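Local coordinates for putative aldehyde dehydrogenase AldY (Bacillus subtilis, PDB 4DNG), which probably oxidises aldehydes to carboxylates with NAD(+) and may contribute to protecting cells against stress from ethanol and related compounds, at residues 39-50 with 207-218. Sequence-based numbering, arbitrary orientation.
Sequences SLATGKQLEDAF and MLTDVKEIGDGM
Ala41 N donates to Leu208 O at 2.8 Å, nearly straight at 166° and in the carbonyl plane, where the loop leading into helix 43-60 meets the loop after strand 204-206. One residue further along, Thr209 returns the bond: with OG1 anti to its backbone N (chi1 -178°), the hydroxyl donates to Ala41 O at 2.9 Å. Both segments then turn into helices. Thr42 and Gln45 form a capping box on one, and Asp210 OD1 caps the other by accepting from Glu213 N.

Leu40 lies over this second cap, its CD2 against Thr209 CA and its CD1 3.7 Å from Asp210 OD2. Asp210 and Glu213 both make salt bridges to Arg22, so an alanine in place of Asp210 would probably leave Glu213 N without its side-chain cap and Arg22 with one carboxylate fewer.

From helix 43-60, Leu46 swings CG to the far side from its N (chi1 -177°), which carries both methyls towards the 207-218 segment. CD2 packs 3.6 Å from Ile214 CG1 and 3.5 Å from Gly217 C, where a side chain on the glycine would clash; CD1 touches Met218 SD at 3.6 Å and Met207 CG at 3.9 Å. Met218 SD also makes an oblique Met-aromatic contact with Phe50. Val175 of strand 173-177 continues this apolar layer, so polar bonds join the loops while hydrocarbon and sulfur pack helix 43-60 within what is probably the NAD-binding domain.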
ATOM      1  N   SER A  39     -19.834   2.376  28.951  1.00 67.03           N
ATOM      2  CA  SER A  39     -19.590   3.809  28.841  1.00 69.11           C
ATOM      3  C   SER A  39     -18.643   4.070  27.673  1.00 76.17           C
ATOM      4  O   SER A  39     -17.650   3.349  27.488  1.00 78.86           O
ATOM      5  CB  SER A  39     -18.972   4.338  30.126  1.00 65.84           C
ATOM      6  OG  SER A  39     -17.693   3.773  30.307  1.00 65.76           O
ATOM      7  N   LEU A  40     -18.953   5.116  26.911  1.00 70.13           N
ATOM      8  CA  LEU A  40     -18.272   5.423  25.665  1.00 64.21           C
ATOM      9  C   LEU A  40     -17.088   6.343  25.915  1.00 66.26           C
ATOM     10  O   LEU A  40     -17.230   7.395  26.531  1.00 67.11           O
ATOM     11  CB  LEU A  40     -19.260   6.082  24.698  1.00 59.02           C
ATOM     12  CG  LEU A  40     -20.468   5.191  24.402  1.00 57.50           C
ATOM     13  CD1 LEU A  40     -21.438   5.853  23.427  1.00 54.17           C
ATOM     14  CD2 LEU A  40     -19.971   3.851  23.871  1.00 56.21           C
ATOM     15  N   ALA A  41     -15.921   5.948  25.430  1.00 61.32           N
ATOM     16  CA  ALA A  41     -14.708   6.734  25.612  1.00 63.59           C
ATOM     17  C   ALA A  41     -14.708   7.940  24.664  1.00 69.72           C
ATOM     18  O   ALA A  41     -15.445   7.951  23.674  1.00 72.25           O
ATOM     19  CB  ALA A  41     -13.495   5.860  25.370  1.00 61.85           C
ATOM     20  N   THR A  42     -13.880   8.943  24.951  1.00 70.92           N
ATOM     21  CA  THR A  42     -13.934  10.208  24.203  1.00 74.14           C
ATOM     22  C   THR A  42     -12.810  10.354  23.221  1.00 67.64           C
ATOM     23  O   THR A  42     -11.770   9.677  23.339  1.00 67.46           O
ATOM     24  CB  THR A  42     -13.775  11.434  25.117  1.00 75.81           C
ATOM     25  OG1 THR A  42     -12.423  11.491  25.582  1.00 78.78           O
ATOM     26  CG2 THR A  42     -14.716  11.360  26.290  1.00 78.12           C
ATOM     27  N   GLY A  43     -13.002  11.282  22.282  1.00 59.12           N
ATOM     28  CA  GLY A  43     -11.899  11.769  21.442  1.00 56.40           C
ATOM     29  C   GLY A  43     -10.586  11.962  22.191  1.00 59.46           C
ATOM     30  O   GLY A  43      -9.549  11.421  21.786  1.00 62.01           O
ATOM     31  N   LYS A  44     -10.626  12.697  23.306  1.00 63.71           N
ATOM     32  CA  LYS A  44      -9.425  12.940  24.086  1.00 69.61           C
ATOM     33  C   LYS A  44      -8.793  11.621  24.556  1.00 72.20           C
ATOM     34  O   LYS A  44      -7.592  11.414  24.375  1.00 72.51           O
ATOM     35  CB  LYS A  44      -9.723  13.878  25.260  1.00 86.49           C
ATOM     36  CG  LYS A  44      -8.551  14.761  25.674  1.00 93.80           C
ATOM     37  CD  LYS A  44      -7.650  14.081  26.691  1.00 99.24           C
ATOM     38  CE  LYS A  44      -6.362  14.862  26.897  1.00102.44           C
ATOM     39  NZ  LYS A  44      -5.562  14.256  27.998  1.00101.19           N
ATOM     40  N   GLN A  45      -9.604  10.725  25.124  1.00 70.04           N
ATOM     41  CA  GLN A  45      -9.139   9.397  25.570  1.00 69.00           C
ATOM     42  C   GLN A  45      -8.433   8.583  24.456  1.00 67.65           C
ATOM     43  O   GLN A  45      -7.420   7.901  24.705  1.00 61.83           O
ATOM     44  CB  GLN A  45     -10.312   8.594  26.146  1.00 68.31           C
ATOM     45  CG  GLN A  45     -10.791   9.059  27.513  1.00 69.16           C
ATOM     46  CD  GLN A  45     -11.907   8.199  28.068  1.00 68.58           C
ATOM     47  OE1 GLN A  45     -13.068   8.345  27.687  1.00 76.78           O
ATOM     48  NE2 GLN A  45     -11.562   7.304  28.986  1.00 63.11           N
ATOM     49  N   LEU A  46      -8.977   8.657  23.240  1.00 63.95           N
ATOM     50  CA  LEU A  46      -8.376   7.991  22.073  1.00 68.30           C
ATOM     51  C   LEU A  46      -7.003   8.564  21.788  1.00 69.30           C
ATOM     52  O   LEU A  46      -6.040   7.817  21.630  1.00 72.93           O
ATOM     53  CB  LEU A  46      -9.280   8.090  20.828  1.00 67.14           C
ATOM     54  CG  LEU A  46      -8.878   7.414  19.508  1.00 61.11           C
ATOM     55  CD1 LEU A  46      -8.733   5.906  19.657  1.00 64.37           C
ATOM     56  CD2 LEU A  46      -9.872   7.759  18.402  1.00 53.20           C
ATOM     57  N   GLU A  47      -6.910   9.892  21.745  1.00 71.10           N
ATOM     58  CA  GLU A  47      -5.604  10.544  21.587  1.00 67.14           C
ATOM     59  C   GLU A  47      -4.620  10.159  22.697  1.00 64.35           C
ATOM     60  O   GLU A  47      -3.473   9.868  22.392  1.00 69.57           O
ATOM     61  CB  GLU A  47      -5.731  12.054  21.446  1.00 63.92           C
ATOM     62  CG  GLU A  47      -6.487  12.496  20.205  1.00 70.20           C
ATOM     63  CD  GLU A  47      -7.284  13.778  20.420  1.00 85.80           C
ATOM     64  OE1 GLU A  47      -7.509  14.156  21.587  1.00101.18           O
ATOM     65  OE2 GLU A  47      -7.705  14.409  19.432  1.00 84.11           O
ATOM     66  N   ASP A  48      -5.045  10.130  23.964  1.00 62.16           N
ATOM     67  CA  ASP A  48      -4.166   9.578  25.012  1.00 66.93           C
ATOM     68  C   ASP A  48      -3.664   8.175  24.618  1.00 69.38           C
ATOM     69  O   ASP A  48      -2.462   7.890  24.672  1.00 70.54           O
ATOM     70  CB  ASP A  48      -4.864   9.496  26.368  1.00 74.38           C
ATOM     71  CG  ASP A  48      -5.186  10.855  26.964  1.00 87.54           C
ATOM     72  OD1 ASP A  48      -4.695  11.891  26.460  1.00 89.63           O
ATOM     73  OD2 ASP A  48      -5.946  10.872  27.955  1.00 96.89           O
ATOM     74  N   ALA A  49      -4.599   7.322  24.193  1.00 63.67           N
ATOM     75  CA  ALA A  49      -4.321   5.932  23.856  1.00 60.35           C
ATOM     76  C   ALA A  49      -3.300   5.785  22.732  1.00 62.87           C
ATOM     77  O   ALA A  49      -2.363   4.993  22.844  1.00 69.52           O
ATOM     78  CB  ALA A  49      -5.614   5.218  23.512  1.00 56.55           C
ATOM     79  N   PHE A  50      -3.475   6.540  21.651  1.00 58.87           N
ATOM     80  CA  PHE A  50      -2.439   6.609  20.625  1.00 61.76           C
ATOM     81  C   PHE A  50      -1.075   7.080  21.184  1.00 63.21           C
ATOM     82  O   PHE A  50      -0.050   6.467  20.891  1.00 63.39           O
ATOM     83  CB  PHE A  50      -2.899   7.468  19.442  1.00 60.73           C
ATOM     84  CG  PHE A  50      -3.748   6.713  18.443  1.00 54.54           C
ATOM     85  CD1 PHE A  50      -3.256   5.568  17.821  1.00 50.71           C
ATOM     86  CD2 PHE A  50      -5.042   7.141  18.130  1.00 52.11           C
ATOM     87  CE1 PHE A  50      -4.019   4.863  16.896  1.00 54.18           C
ATOM     88  CE2 PHE A  50      -5.813   6.429  17.218  1.00 53.37           C
ATOM     89  CZ  PHE A  50      -5.298   5.287  16.590  1.00 51.36           C
ATOM     90  N   MET A 207     -10.541   0.251  22.675  1.00 53.52           N
ATOM     91  CA  MET A 207     -11.435   1.383  22.834  1.00 51.55           C
ATOM     92  C   MET A 207     -12.895   1.007  22.713  1.00 58.83           C
ATOM     93  O   MET A 207     -13.330   0.468  21.687  1.00 59.55           O
ATOM     94  CB  MET A 207     -11.132   2.398  21.745  1.00 49.72           C
ATOM     95  CG  MET A 207      -9.663   2.790  21.759  1.00 53.23           C
ATOM     96  SD  MET A 207      -9.303   3.682  23.288  1.00 62.19           S
ATOM     97  CE  MET A 207      -7.572   3.275  23.364  1.00 60.52           C
ATOM     98  N   LEU A 208     -13.648   1.285  23.770  1.00 60.49           N
ATOM     99  CA  LEU A 208     -15.095   1.128  23.739  1.00 60.34           C
ATOM    100  C   LEU A 208     -15.703   2.495  23.522  1.00 56.04           C
ATOM    101  O   LEU A 208     -15.675   3.355  24.395  1.00 62.92           O
ATOM    102  CB  LEU A 208     -15.603   0.485  25.029  1.00 59.73           C
ATOM    103  CG  LEU A 208     -15.778  -1.026  24.925  1.00 63.99           C
ATOM    104  CD1 LEU A 208     -14.490  -1.701  24.493  1.00 66.51           C
ATOM    105  CD2 LEU A 208     -16.269  -1.605  26.248  1.00 61.58           C
ATOM    106  N   THR A 209     -16.212   2.710  22.331  1.00 54.42           N
ATOM    107  CA  THR A 209     -16.657   4.016  21.950  1.00 54.55           C
ATOM    108  C   THR A 209     -17.494   3.923  20.704  1.00 51.56           C
ATOM    109  O   THR A 209     -17.867   2.834  20.285  1.00 54.12           O
ATOM    110  CB  THR A 209     -15.460   4.965  21.757  1.00 58.89           C
ATOM    111  OG1 THR A 209     -15.943   6.270  21.422  1.00 65.47           O
ATOM    112  CG2 THR A 209     -14.537   4.436  20.662  1.00 56.91           C
ATOM    113  N   ASP A 210     -17.825   5.064  20.117  1.00 55.93           N
ATOM    114  CA  ASP A 210     -18.561   5.043  18.864  1.00 53.77           C
ATOM    115  C   ASP A 210     -18.121   6.224  18.025  1.00 57.48           C
ATOM    116  O   ASP A 210     -17.378   7.100  18.484  1.00 58.27           O
ATOM    117  CB  ASP A 210     -20.096   4.971  19.088  1.00 52.44           C
ATOM    118  CG  ASP A 210     -20.685   6.246  19.694  1.00 64.77           C
ATOM    119  OD1 ASP A 210     -19.909   7.155  20.054  1.00 72.67           O
ATOM    120  OD2 ASP A 210     -21.934   6.353  19.809  1.00 70.60           O
ATOM    121  N   VAL A 211     -18.527   6.220  16.773  1.00 64.68           N
ATOM    122  CA  VAL A 211     -18.105   7.271  15.869  1.00 66.01           C
ATOM    123  C   VAL A 211     -18.692   8.617  16.298  1.00 63.33           C
ATOM    124  O   VAL A 211     -18.075   9.673  16.125  1.00 63.23           O
ATOM    125  CB  VAL A 211     -18.389   6.868  14.421  1.00 62.42           C
ATOM    126  CG1 VAL A 211     -18.252   8.053  13.507  1.00 56.81           C
ATOM    127  CG2 VAL A 211     -17.422   5.738  14.018  1.00 56.41           C
ATOM    128  N   LYS A 212     -19.858   8.567  16.929  1.00 57.88           N
ATOM    129  CA  LYS A 212     -20.449   9.760  17.503  1.00 60.16           C
ATOM    130  C   LYS A 212     -19.463  10.460  18.482  1.00 61.69           C
ATOM    131  O   LYS A 212     -19.405  11.682  18.549  1.00 60.42           O
ATOM    132  CB  LYS A 212     -21.752   9.408  18.191  1.00 59.69           C
ATOM    133  CG  LYS A 212     -22.869   9.114  17.211  1.00 63.87           C
ATOM    134  CD  LYS A 212     -24.117   8.631  17.922  1.00 69.08           C
ATOM    135  CE  LYS A 212     -25.293   8.538  16.963  1.00 71.91           C
ATOM    136  NZ  LYS A 212     -26.562   8.141  17.652  1.00 70.16           N
ATOM    137  N   GLU A 213     -18.693   9.687  19.237  1.00 58.97           N
ATOM    138  CA  GLU A 213     -17.655  10.277  20.069  1.00 59.62           C
ATOM    139  C   GLU A 213     -16.431  10.675  19.251  1.00 57.71           C
ATOM    140  O   GLU A 213     -15.885  11.748  19.424  1.00 55.96           O
ATOM    141  CB  GLU A 213     -17.251   9.343  21.205  1.00 57.34           C
ATOM    142  CG  GLU A 213     -18.208   9.350  22.386  1.00 67.83           C
ATOM    143  CD  GLU A 213     -18.547  10.741  22.895  1.00 75.25           C
ATOM    144  OE1 GLU A 213     -17.610  11.494  23.217  1.00 77.40           O
ATOM    145  OE2 GLU A 213     -19.756  11.070  22.998  1.00 77.55           O
ATOM    146  N   ILE A 214     -16.050   9.832  18.312  1.00 63.04           N
ATOM    147  CA  ILE A 214     -14.686   9.812  17.855  1.00 60.02           C
ATOM    148  C   ILE A 214     -14.473  10.312  16.438  1.00 59.19           C
ATOM    149  O   ILE A 214     -13.360  10.599  16.044  1.00 63.52           O
ATOM    150  CB  ILE A 214     -14.113   8.420  18.219  1.00 62.30           C
ATOM    151  CG1 ILE A 214     -13.184   8.599  19.423  1.00 58.59           C
ATOM    152  CG2 ILE A 214     -13.605   7.573  17.032  1.00 53.03           C
ATOM    153  CD1 ILE A 214     -12.955   7.340  20.218  1.00 70.37           C
ATOM    154  N   GLY A 215     -15.551  10.488  15.688  1.00 62.19           N
ATOM    155  CA  GLY A 215     -15.428  10.940  14.315  1.00 58.83           C
ATOM    156  C   GLY A 215     -14.346  10.094  13.681  1.00 61.78           C
ATOM    157  O   GLY A 215     -14.287   8.887  13.929  1.00 59.36           O
ATOM    158  N   ASP A 216     -13.461  10.731  12.911  1.00 59.65           N
ATOM    159  CA  ASP A 216     -12.448  10.008  12.154  1.00 59.02           C
ATOM    160  C   ASP A 216     -11.177   9.731  12.993  1.00 61.66           C
ATOM    161  O   ASP A 216     -10.191   9.198  12.475  1.00 57.41           O
ATOM    162  CB  ASP A 216     -12.124  10.745  10.844  1.00 61.32           C
ATOM    163  CG  ASP A 216     -13.275  10.692   9.838  1.00 65.78           C
ATOM    164  OD1 ASP A 216     -13.960   9.638   9.768  1.00 58.55           O
ATOM    165  OD2 ASP A 216     -13.493  11.708   9.120  1.00 61.41           O
ATOM    166  N   GLY A 217     -11.220  10.072  14.286  1.00 57.77           N
ATOM    167  CA  GLY A 217     -10.139   9.777  15.248  1.00 52.00           C
ATOM    168  C   GLY A 217      -9.226   8.560  15.049  1.00 60.56           C
ATOM    169  O   GLY A 217      -8.037   8.632  15.349  1.00 64.14           O
ATOM    170  N   MET A 218      -9.757   7.441  14.542  1.00 57.67           N
ATOM    171  CA  MET A 218      -8.934   6.266  14.272  1.00 55.01           C
ATOM    172  C   MET A 218      -8.089   6.449  12.998  1.00 60.21           C
ATOM    173  O   MET A 218      -7.163   5.665  12.738  1.00 55.35           O
ATOM    174  CB  MET A 218      -9.823   5.023  14.144  1.00 58.29           C
ATOM    175  CG  MET A 218     -10.538   4.608  15.435  1.00 55.56           C
ATOM    176  SD  MET A 218      -9.383   3.973  16.665  1.00 57.54           S
ATOM    177  CE  MET A 218      -8.800   2.464  15.942  1.00 54.56           C
TER